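Local atomic coordinates of peroxisomal catalase (PDB entry 2XQ1), a protein that probably breaks down hydrogen peroxide formed by peroxisomal oxidases into water and oxygen, working as a heme-containing homotetramer. Residues O[187-192]-O[456-461]; O[291-296]-O[435-440]; O[440-445]-O[483-488]. One frame throughout, in Å; residues are numbered along the deposited sequence.

Contact 1: residues O[187-192]-O[456-461]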
loop_
_atom_site.group_PDB
_atom_site.type_symbol
_atom_site.label_atom_id
_atom_site.label_comp_id
_atom_site.label_asym_id
_atom_site.label_seq_id
_atom_site.Cartn_x
_atom_site.Cartn_y
_atom_site.Cartn_z
ATOM N N GLN O 187 25.972 -24.615 12.922
ATOM C CA GLN O 187 25.716 -24.014 11.622
ATOM C C GLN O 187 26.781 -23.040 11.196
ATOM O O GLN O 187 26.936 -22.843 10.004
ATOM C CB GLN O 187 24.337 -23.347 11.603
ATOM C CG GLN O 187 23.994 -22.582 10.345
ATOM C CD GLN O 187 24.124 -23.382 9.050
ATOM O OE1 GLN O 187 24.437 -22.810 8.012
ATOM N NE2 GLN O 187 23.853 -24.689 9.095
ATOM N N VAL O 188 27.508 -22.440 12.145
ATOM C CA VAL O 188 28.486 -21.411 11.798
ATOM C C VAL O 188 29.704 -22.095 11.273
ATOM O O VAL O 188 30.408 -21.568 10.404
ATOM C CB VAL O 188 28.886 -20.536 12.970
ATOM C CG1 VAL O 188 30.081 -19.661 12.592
ATOM C CG2 VAL O 188 27.735 -19.649 13.377
ATOM N N MET O 189 29.923 -23.299 11.778
ATOM C CA MET O 189 30.996 -24.127 11.267
ATOM C C MET O 189 30.770 -24.495 9.786
ATOM O O MET O 189 31.693 -24.448 8.968
ATOM C CB MET O 189 31.178 -25.346 12.175
ATOM C CG MET O 189 31.876 -25.001 13.507
ATOM S SD MET O 189 32.075 -26.418 14.617
ATOM C CE MET O 189 33.448 -27.262 13.848
ATOM N N TYR O 190 29.532 -24.840 9.446
ATOM C CA TYR O 190 29.196 -25.122 8.067
ATOM C C TYR O 190 29.501 -23.873 7.280
ATOM O O TYR O 190 30.191 -23.925 6.262
ATOM C CB TYR O 190 27.718 -25.478 7.915
ATOM C CG TYR O 190 27.410 -26.935 8.106
ATOM C CD1 TYR O 190 27.428 -27.502 9.380
ATOM C CD2 TYR O 190 27.087 -27.759 7.013
ATOM C CE1 TYR O 190 27.128 -28.869 9.589
ATOM C CE2 TYR O 190 26.777 -29.137 7.195
ATOM C CZ TYR O 190 26.800 -29.691 8.505
ATOM O OH TYR O 190 26.515 -31.035 8.771
ATOM N N LEU O 191 29.002 -22.745 7.772
ATOM C CA LEU O 191 29.064 -21.503 7.035
ATOM C C LEU O 191 30.497 -21.123 6.670
ATOM O O LEU O 191 30.758 -20.570 5.600
ATOM C CB LEU O 191 28.407 -20.394 7.847
ATOM C CG LEU O 191 28.535 -18.984 7.296
ATOM C CD1 LEU O 191 27.746 -18.866 6.036
ATOM C CD2 LEU O 191 28.025 -18.058 8.321
ATOM N N PHE O 192 31.430 -21.409 7.560
ATOM C CA PHE O 192 32.785 -20.975 7.310
ATOM C C PHE O 192 33.670 -22.073 6.751
ATOM O O PHE O 192 34.780 -21.815 6.324
ATOM C CB PHE O 192 33.385 -20.304 8.539
ATOM C CG PHE O 192 32.918 -18.887 8.731
ATOM C CD1 PHE O 192 33.588 -17.826 8.129
ATOM C CD2 PHE O 192 31.796 -18.599 9.502
ATOM C CE1 PHE O 192 33.146 -16.508 8.299
ATOM C CE2 PHE O 192 31.364 -17.269 9.681
ATOM C CZ PHE O 192 32.041 -16.240 9.078
ATOM N N GLU O 456 41.729 -26.563 7.552
ATOM C CA GLU O 456 42.538 -25.345 7.430
ATOM C C GLU O 456 41.767 -24.215 6.725
ATOM O O GLU O 456 42.023 -23.033 6.979
ATOM C CB GLU O 456 43.939 -25.604 6.818
ATOM C CG GLU O 456 44.085 -26.870 5.945
ATOM C CD GLU O 456 44.227 -28.188 6.751
ATOM O OE1 GLU O 456 45.217 -28.315 7.507
ATOM O OE2 GLU O 456 43.366 -29.103 6.620
ATOM N N SER O 457 40.799 -24.585 5.888
ATOM C CA SER O 457 39.943 -23.618 5.223
ATOM C C SER O 457 39.027 -22.901 6.193
ATOM O O SER O 457 38.938 -21.664 6.176
ATOM C CB SER O 457 39.106 -24.288 4.152
ATOM O OG SER O 457 39.865 -24.389 2.969
ATOM N N LEU O 458 38.333 -23.672 7.023
ATOM C CA LEU O 458 37.458 -23.090 8.035
ATOM C C LEU O 458 38.227 -22.084 8.874
ATOM O O LEU O 458 37.757 -20.977 9.083
ATOM C CB LEU O 458 36.851 -24.169 8.923
ATOM C CG LEU O 458 35.880 -23.760 10.028
ATOM C CD1 LEU O 458 35.010 -24.938 10.440
ATOM C CD2 LEU O 458 36.616 -23.213 11.241
ATOM N N VAL O 459 39.420 -22.473 9.325
ATOM C CA VAL O 459 40.302 -21.588 10.091
ATOM C C VAL O 459 40.633 -20.304 9.312
ATOM O O VAL O 459 40.514 -19.209 9.849
ATOM C CB VAL O 459 41.589 -22.323 10.545
ATOM C CG1 VAL O 459 42.535 -21.380 11.238
ATOM C CG2 VAL O 459 41.265 -23.504 11.448
ATOM N N LYS O 460 41.009 -20.435 8.044
ATOM C CA LYS O 460 41.379 -19.271 7.227
ATOM C C LYS O 460 40.182 -18.358 6.973
ATOM O O LYS O 460 40.304 -17.124 6.965
ATOM C CB LYS O 460 42.015 -19.710 5.890
ATOM C CG LYS O 460 42.870 -18.613 5.192
ATOM C CD LYS O 460 43.355 -19.007 3.790
ATOM C CE LYS O 460 44.605 -19.904 3.858
ATOM N NZ LYS O 460 44.904 -20.511 2.515
ATOM N N ASN O 461 39.026 -18.976 6.774
ATOM C CA ASN O 461 37.821 -18.234 6.462
ATOM C C ASN O 461 37.299 -17.451 7.649
ATOM O O ASN O 461 36.915 -16.288 7.503
ATOM C CB ASN O 461 36.753 -19.152 5.876
ATOM C CG ASN O 461 37.126 -19.659 4.508
ATOM O OD1 ASN O 461 37.756 -18.955 3.729
ATOM N ND2 ASN O 461 36.750 -20.883 4.210
#
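Phe-192 and Leu-458 bring two helical segments, 187-192 and 456-461, together nearly perpendicular, with their axes 9.4 Å apart at closest approach and a crossing angle of 92°. Most of the traffic runs through the carbonyl of Phe-192, at the C-terminal end of helix 185-192. Asn-461 ND2 donates to Phe-192 O at 3.0 Å, in a fairly straight bond (157° at the hydrogen) that lies close to the asparagine's own amide plane, although the donor stands somewhat tilted from the plane of the carbonyl. CG of Asn-461 stands anti to its own carbonyl carbon, beside the backbone N; CB, which also faces the other helix, lies 3.3 Å from Phe-192 O. Leu-458 approaches the same oxygen with its backbone, CA lying 3.4 Å from Phe-192 O in a CA-H...O contact. Its side chain then leans over the neighbouring turn: CD1 sits 3.7 Å from Met-189 O and also meets Met-189 CB. The ring of Phe-192 comes obliquely against the backbone of Asn-461, its CD1 3.7 Å from Asn-461 O. The ring also meets Trp-175, with the planes about 30° apart, and Phe-174 of helix 171-180, while Met-189 reaches Pro-441, Phe-444 and Trp-445 of helix 439-447. Helix 454-466 belongs to the C-terminal helical domain of the catalase fold, so the contact fastens that domain to a helix of the main catalase region. Chemically it is a buried junction built round one carbonyl, with a single conventional hydrogen bond and a small apolar patch between Leu-458 and Met-189: a carbonyl near a helix terminus gains a side-chain donor from the crossing helix, and this probably fixes where the two helices meet as well as satisfying the oxygen.

Contact 2: residues O[291-296]-O[435-440]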
loop_
_atom_site.group_PDB
_atom_site.type_symbol
_atom_site.label_atom_id
_atom_site.label_comp_id
_atom_site.label_asym_id
_atom_site.label_seq_id
_atom_site.Cartn_x
_atom_site.Cartn_y
_atom_site.Cartn_z
ATOM N N LEU O 291 16.397 -27.509 15.649
ATOM C CA LEU O 291 16.907 -27.198 14.320
ATOM C C LEU O 291 18.441 -27.187 14.249
ATOM O O LEU O 291 19.022 -27.183 13.151
ATOM C CB LEU O 291 16.333 -25.866 13.848
ATOM C CG LEU O 291 16.616 -25.366 12.425
ATOM C CD1 LEU O 291 15.988 -26.282 11.375
ATOM C CD2 LEU O 291 16.077 -23.976 12.273
ATOM N N THR O 292 19.094 -27.213 15.410
ATOM C CA THR O 292 20.561 -27.208 15.447
ATOM C C THR O 292 21.188 -28.604 15.442
ATOM O O THR O 292 22.393 -28.741 15.624
ATOM C CB THR O 292 21.126 -26.364 16.635
ATOM O OG1 THR O 292 20.712 -26.939 17.885
ATOM C CG2 THR O 292 20.658 -24.902 16.553
ATOM N N LYS O 293 20.371 -29.629 15.212
ATOM C CA LYS O 293 20.811 -31.005 15.244
ATOM C C LYS O 293 20.457 -31.709 13.948
ATOM O O LYS O 293 19.511 -31.305 13.255
ATOM C CB LYS O 293 20.124 -31.728 16.397
ATOM C CG LYS O 293 20.306 -31.093 17.760
ATOM C CD LYS O 293 21.685 -31.389 18.367
ATOM C CE LYS O 293 21.833 -30.774 19.758
ATOM N NZ LYS O 293 21.694 -29.261 19.767
ATOM N N VAL O 294 21.223 -32.758 13.637
ATOM C CA VAL O 294 20.931 -33.708 12.554
ATOM C C VAL O 294 20.648 -35.058 13.150
ATOM O O VAL O 294 20.963 -35.291 14.313
ATOM C CB VAL O 294 22.114 -33.894 11.585
ATOM C CG1 VAL O 294 22.522 -32.572 10.997
ATOM C CG2 VAL O 294 23.299 -34.547 12.271
ATOM N N TRP O 295 20.074 -35.953 12.349
ATOM C CA TRP O 295 19.841 -37.344 12.746
ATOM C C TRP O 295 20.968 -38.213 12.170
ATOM O O TRP O 295 21.076 -38.336 10.947
ATOM C CB TRP O 295 18.496 -37.827 12.202
ATOM C CG TRP O 295 17.290 -37.141 12.732
ATOM C CD1 TRP O 295 17.244 -36.109 13.619
ATOM C CD2 TRP O 295 15.946 -37.422 12.369
ATOM N NE1 TRP O 295 15.949 -35.739 13.851
ATOM C CE2 TRP O 295 15.127 -36.531 13.095
ATOM C CE3 TRP O 295 15.346 -38.351 11.503
ATOM C CZ2 TRP O 295 13.730 -36.543 12.985
ATOM C CZ3 TRP O 295 13.959 -38.365 11.390
ATOM C CH2 TRP O 295 13.164 -37.466 12.127
ATOM N N PRO O 296 21.819 -38.809 13.038
ATOM C CA PRO O 296 22.906 -39.662 12.523
ATOM C C PRO O 296 22.461 -40.769 11.530
ATOM O O PRO O 296 21.471 -41.488 11.767
ATOM C CB PRO O 296 23.542 -40.247 13.795
ATOM C CG PRO O 296 22.633 -39.849 14.938
ATOM C CD PRO O 296 21.925 -38.620 14.502
ATOM N N ASP O 435 25.376 -29.840 27.869
ATOM C CA ASP O 435 26.680 -30.222 27.296
ATOM C C ASP O 435 26.607 -30.907 25.918
ATOM O O ASP O 435 27.555 -30.836 25.143
ATOM C CB ASP O 435 27.455 -31.137 28.262
ATOM C CG ASP O 435 28.012 -30.396 29.477
ATOM O OD1 ASP O 435 28.236 -29.150 29.414
ATOM O OD2 ASP O 435 28.242 -31.094 30.499
ATOM N N TYR O 436 25.496 -31.581 25.622
ATOM C CA TYR O 436 25.327 -32.239 24.324
ATOM C C TYR O 436 25.340 -31.267 23.122
ATOM O O TYR O 436 25.664 -31.665 21.993
ATOM C CB TYR O 436 24.066 -33.129 24.296
ATOM C CG TYR O 436 24.023 -34.032 23.083
ATOM C CD1 TYR O 436 24.885 -35.138 22.987
ATOM C CD2 TYR O 436 23.166 -33.751 22.007
ATOM C CE1 TYR O 436 24.870 -35.956 21.866
ATOM C CE2 TYR O 436 23.140 -34.566 20.882
ATOM C CZ TYR O 436 23.993 -35.662 20.815
ATOM O OH TYR O 436 23.971 -36.457 19.696
ATOM N N ASP O 437 24.997 -30.000 23.365
ATOM C CA ASP O 437 24.934 -28.997 22.312
ATOM C C ASP O 437 26.268 -28.820 21.638
ATOM O O ASP O 437 26.313 -28.541 20.469
ATOM C CB ASP O 437 24.450 -27.672 22.868
ATOM C CG ASP O 437 23.004 -27.710 23.264
ATOM O OD1 ASP O 437 22.232 -28.468 22.648
ATOM O OD2 ASP O 437 22.631 -26.983 24.199
ATOM N N TYR O 438 27.358 -29.010 22.368
ATOM C CA TYR O 438 28.696 -28.922 21.783
ATOM C C TYR O 438 29.163 -30.169 21.030
ATOM O O TYR O 438 30.128 -30.107 20.280
ATOM C CB TYR O 438 29.732 -28.597 22.854
ATOM C CG TYR O 438 29.533 -27.285 23.587
ATOM C CD1 TYR O 438 29.057 -26.139 22.926
ATOM C CD2 TYR O 438 29.867 -27.178 24.943
ATOM C CE1 TYR O 438 28.892 -24.931 23.610
ATOM C CE2 TYR O 438 29.710 -25.981 25.633
ATOM C CZ TYR O 438 29.222 -24.858 24.964
ATOM O OH TYR O 438 29.080 -23.684 25.671
ATOM N N PHE O 439 28.480 -31.293 21.231
ATOM C CA PHE O 439 28.953 -32.606 20.762
ATOM C C PHE O 439 28.931 -32.738 19.241
ATOM O O PHE O 439 29.858 -33.272 18.627
ATOM C CB PHE O 439 28.124 -33.728 21.423
ATOM C CG PHE O 439 28.478 -35.130 20.963
ATOM C CD1 PHE O 439 29.460 -35.884 21.621
ATOM C CD2 PHE O 439 27.800 -35.709 19.886
ATOM C CE1 PHE O 439 29.773 -37.183 21.196
ATOM C CE2 PHE O 439 28.106 -37.012 19.448
ATOM C CZ PHE O 439 29.090 -37.748 20.104
ATOM N N GLN O 440 27.858 -32.253 18.638
ATOM C CA GLN O 440 27.699 -32.392 17.215
ATOM C C GLN O 440 28.610 -31.442 16.429
ATOM O O GLN O 440 29.120 -31.837 15.394
ATOM C CB GLN O 440 26.242 -32.252 16.833
ATOM C CG GLN O 440 25.737 -33.428 16.029
ATOM C CD GLN O 440 24.216 -33.542 16.048
ATOM O OE1 GLN O 440 23.654 -34.239 16.887
ATOM N NE2 GLN O 440 23.549 -32.858 15.108
#
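Lys-293 reaches across to Asp-437 and makes the salt bridge that ties these two segments, with Lys-293 NZ 3.0 Å from Asp-437 OD1. The lysine is not extended. Its CG starts anti to the carbonyl carbon, the chain turns at chi2 (-78°), runs straight through chi3 and turns again at chi4 (-61°), which swings NZ round toward the acid. The two side chains meet at about a right angle, and the ammonium approaches OD1 on its anti side, 27° out of the carboxylate plane. NZ also has a stronger partner close by in sequence, Asp-290 OD2, and a weak bond to Thr-292 OG1; OD2 of Asp-437 pairs with Arg-148, so each of the two charges has a second partner. Next to the ammonium, Lys-293 CE passes 4.0 Å from Tyr-436 CD2, meeting that ring obliquely.

Segment 291-296 belongs to the loop between helix 278-281 and strand 303-312 of the catalase beta-barrel, whereas segment 435-440 leads into helix 439-447, the first of the C-terminal helices. The contact thus sews barrel domain to helical domain, and Leu-291, the first residue of segment 291-296, touches the heme.

Gln-440 points toward the loop, with its chain extended beyond CG and its terminal amide laid against the backbone at Lys-293 and Val-294. The lysine's aliphatic part passes the same amide at a slant. CG2 of Val-294 packs 4.0 Å from Gln-440 CD.

Contact 3: residues O[440-445]-O[483-488]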
loop_
_atom_site.group_PDB
_atom_site.type_symbol
_atom_site.label_atom_id
_atom_site.label_comp_id
_atom_site.label_asym_id
_atom_site.label_seq_id
_atom_site.Cartn_x
_atom_site.Cartn_y
_atom_site.Cartn_z
ATOM N N GLN O 440 27.858 -32.253 18.638
ATOM C CA GLN O 440 27.699 -32.392 17.215
ATOM C C GLN O 440 28.610 -31.442 16.429
ATOM O O GLN O 440 29.120 -31.837 15.394
ATOM C CB GLN O 440 26.242 -32.252 16.833
ATOM C CG GLN O 440 25.737 -33.428 16.029
ATOM C CD GLN O 440 24.216 -33.542 16.048
ATOM O OE1 GLN O 440 23.654 -34.239 16.887
ATOM N NE2 GLN O 440 23.549 -32.858 15.108
ATOM N N PRO O 441 28.832 -30.199 16.912
ATOM C CA PRO O 441 29.929 -29.420 16.343
ATOM C C PRO O 441 31.279 -30.121 16.447
ATOM O O PRO O 441 32.087 -30.033 15.526
ATOM C CB PRO O 441 29.952 -28.168 17.212
ATOM C CG PRO O 441 28.571 -27.998 17.619
ATOM C CD PRO O 441 27.948 -29.353 17.738
ATOM N N LYS O 442 31.526 -30.804 17.564
ATOM C CA LYS O 442 32.796 -31.500 17.779
ATOM C C LYS O 442 32.948 -32.556 16.691
ATOM O O LYS O 442 33.985 -32.641 16.055
ATOM C CB LYS O 442 32.817 -32.144 19.172
ATOM C CG LYS O 442 34.203 -32.492 19.748
ATOM C CD LYS O 442 34.160 -33.882 20.443
ATOM C CE LYS O 442 34.819 -33.927 21.836
ATOM N NZ LYS O 442 36.307 -33.750 21.833
ATOM N N MET O 443 31.888 -33.328 16.467
ATOM C CA MET O 443 31.861 -34.322 15.415
ATOM C C MET O 443 32.102 -33.751 14.022
ATOM O O MET O 443 32.706 -34.422 13.178
ATOM C CB MET O 443 30.548 -35.094 15.443
ATOM C CG MET O 443 30.404 -35.986 16.668
ATOM S SD MET O 443 31.910 -36.951 17.097
ATOM C CE MET O 443 31.900 -38.257 15.791
ATOM N N PHE O 444 31.647 -32.523 13.777
ATOM C CA PHE O 444 31.753 -31.942 12.438
ATOM C C PHE O 444 33.182 -31.532 12.134
ATOM O O PHE O 444 33.586 -31.458 10.965
ATOM C CB PHE O 444 30.804 -30.765 12.255
ATOM C CG PHE O 444 30.874 -30.157 10.905
ATOM C CD1 PHE O 444 30.322 -30.806 9.815
ATOM C CD2 PHE O 444 31.521 -28.950 10.711
ATOM C CE1 PHE O 444 30.399 -30.245 8.547
ATOM C CE2 PHE O 444 31.596 -28.377 9.452
ATOM C CZ PHE O 444 31.038 -29.023 8.367
ATOM N N TRP O 445 33.948 -31.273 13.191
ATOM C CA TRP O 445 35.365 -30.998 13.042
ATOM C C TRP O 445 36.110 -32.244 12.559
ATOM O O TRP O 445 36.965 -32.160 11.689
ATOM C CB TRP O 445 35.922 -30.493 14.351
ATOM C CG TRP O 445 37.362 -30.139 14.318
ATOM C CD1 TRP O 445 38.372 -30.785 14.969
ATOM C CD2 TRP O 445 37.966 -29.041 13.633
ATOM N NE1 TRP O 445 39.566 -30.160 14.734
ATOM C CE2 TRP O 445 39.346 -29.081 13.920
ATOM C CE3 TRP O 445 37.479 -28.021 12.816
ATOM C CZ2 TRP O 445 40.243 -28.148 13.411
ATOM C CZ3 TRP O 445 38.375 -27.094 12.311
ATOM C CH2 TRP O 445 39.742 -27.167 12.607
ATOM N N LYS O 483 34.867 -24.079 21.913
ATOM C CA LYS O 483 33.830 -24.842 22.578
ATOM C C LYS O 483 33.543 -26.128 21.829
ATOM O O LYS O 483 32.992 -27.055 22.390
ATOM C CB LYS O 483 32.552 -24.023 22.743
ATOM C CG LYS O 483 32.653 -22.934 23.792
ATOM C CD LYS O 483 31.353 -22.140 23.911
ATOM C CE LYS O 483 31.479 -21.017 24.935
ATOM N NZ LYS O 483 30.254 -20.198 25.054
ATOM N N ALA O 484 33.929 -26.194 20.564
ATOM C CA ALA O 484 33.750 -27.422 19.791
ATOM C C ALA O 484 34.956 -28.314 19.947
ATOM O O ALA O 484 34.839 -29.487 20.295
ATOM C CB ALA O 484 33.536 -27.099 18.327
ATOM N N GLU O 485 36.115 -27.727 19.663
ATOM C CA GLU O 485 37.392 -28.352 19.842
ATOM C C GLU O 485 38.378 -27.258 20.206
ATOM O O GLU O 485 38.536 -26.293 19.451
ATOM C CB GLU O 485 37.824 -29.020 18.540
ATOM C CG GLU O 485 37.555 -30.499 18.496
ATOM C CD GLU O 485 38.337 -31.246 19.551
ATOM O OE1 GLU O 485 39.560 -30.960 19.740
ATOM O OE2 GLU O 485 37.712 -32.112 20.195
ATOM N N PRO O 486 39.047 -27.393 21.366
ATOM C CA PRO O 486 39.987 -26.347 21.785
ATOM C C PRO O 486 40.999 -25.852 20.723
ATOM O O PRO O 486 41.257 -24.643 20.641
ATOM C CB PRO O 486 40.675 -26.976 23.007
ATOM C CG PRO O 486 39.593 -27.825 23.617
ATOM C CD PRO O 486 38.766 -28.355 22.456
ATOM N N ILE O 487 41.532 -26.753 19.903
ATOM C CA ILE O 487 42.563 -26.374 18.959
ATOM C C ILE O 487 42.090 -25.266 18.038
ATOM O O ILE O 487 42.901 -24.493 17.508
ATOM C CB ILE O 487 43.023 -27.553 18.088
ATOM C CG1 ILE O 487 42.515 -28.899 18.658
ATOM C CG2 ILE O 487 44.554 -27.502 17.914
ATOM C CD1 ILE O 487 42.644 -30.116 17.692
ATOM N N ILE O 488 40.775 -25.173 17.865
ATOM C CA ILE O 488 40.227 -24.309 16.829
ATOM C C ILE O 488 40.360 -22.839 17.166
ATOM O O ILE O 488 40.713 -22.038 16.300
ATOM C CB ILE O 488 38.774 -24.630 16.458
ATOM C CG1 ILE O 488 38.593 -26.137 16.246
ATOM C CG2 ILE O 488 38.408 -23.893 15.156
ATOM C CD1 ILE O 488 37.169 -26.556 16.048
#
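Trp-445 lies with one face of its indole under Ile-488, the two side chains reaching tip to tip. CG1 of Ile-488 stands 3.7 Å above the centroid of the six-membered ring and only 6° off its normal, a CH-pi contact over the face. The terminal CD1 sits nearer the rim, 3.6 Å from Trp-445 CD2. Trp-445 CB points toward segment 483-488, and CG lies anti to the backbone N (chi1 -178°). Glu-485 crosses the indole at about a right angle: its CB lies over the same face as the isoleucine, and its CG is 3.6 Å from Trp-445 CD1. The plane of its carboxylate is only 12° from that of the ring. The glutamate chain bends at chi2, which sets CD; OE2 then meets Lys-442 NZ, which approaches nearly along the C-O axis at 2.7 Å in a salt bridge on the outer, more exposed side. Deeper in, Pro-441 CB meets Ala-484 CB at 3.9 Å, so a polar pair flanks a mainly apolar interior. Helices 439-447 and 486-500 are the first and last of the four helices that close the chain; the first turn of helix 486-500 and the residues just ahead of it pack on helix 439-447, as in the C-terminal helical domain of the catalase fold.

Helix 439-447 joins the set. Contacts 2 and 3 both use it, share Gln-440 and have centres about 11 Å apart; Tyr-438 OH also packs against Lys-483 CD, 3.3 Å away. Contact 3 is equally near contact 1 (centres about 11 Å apart), where Met-189 CE lies 3.5 Å from Pro-441 O and the rings of Tyr-190 and Phe-444 stack. Contacts 1 and 2 are more separate, about 17 Å between centres, without touching. Contact 2 comes closest to the chemistry: the side chain of Thr-292 is about 10 Å from the heme and about 11 Å from that of Asn-140, a predicted active-site residue. Contacts 1 and 3 lie away from the active site.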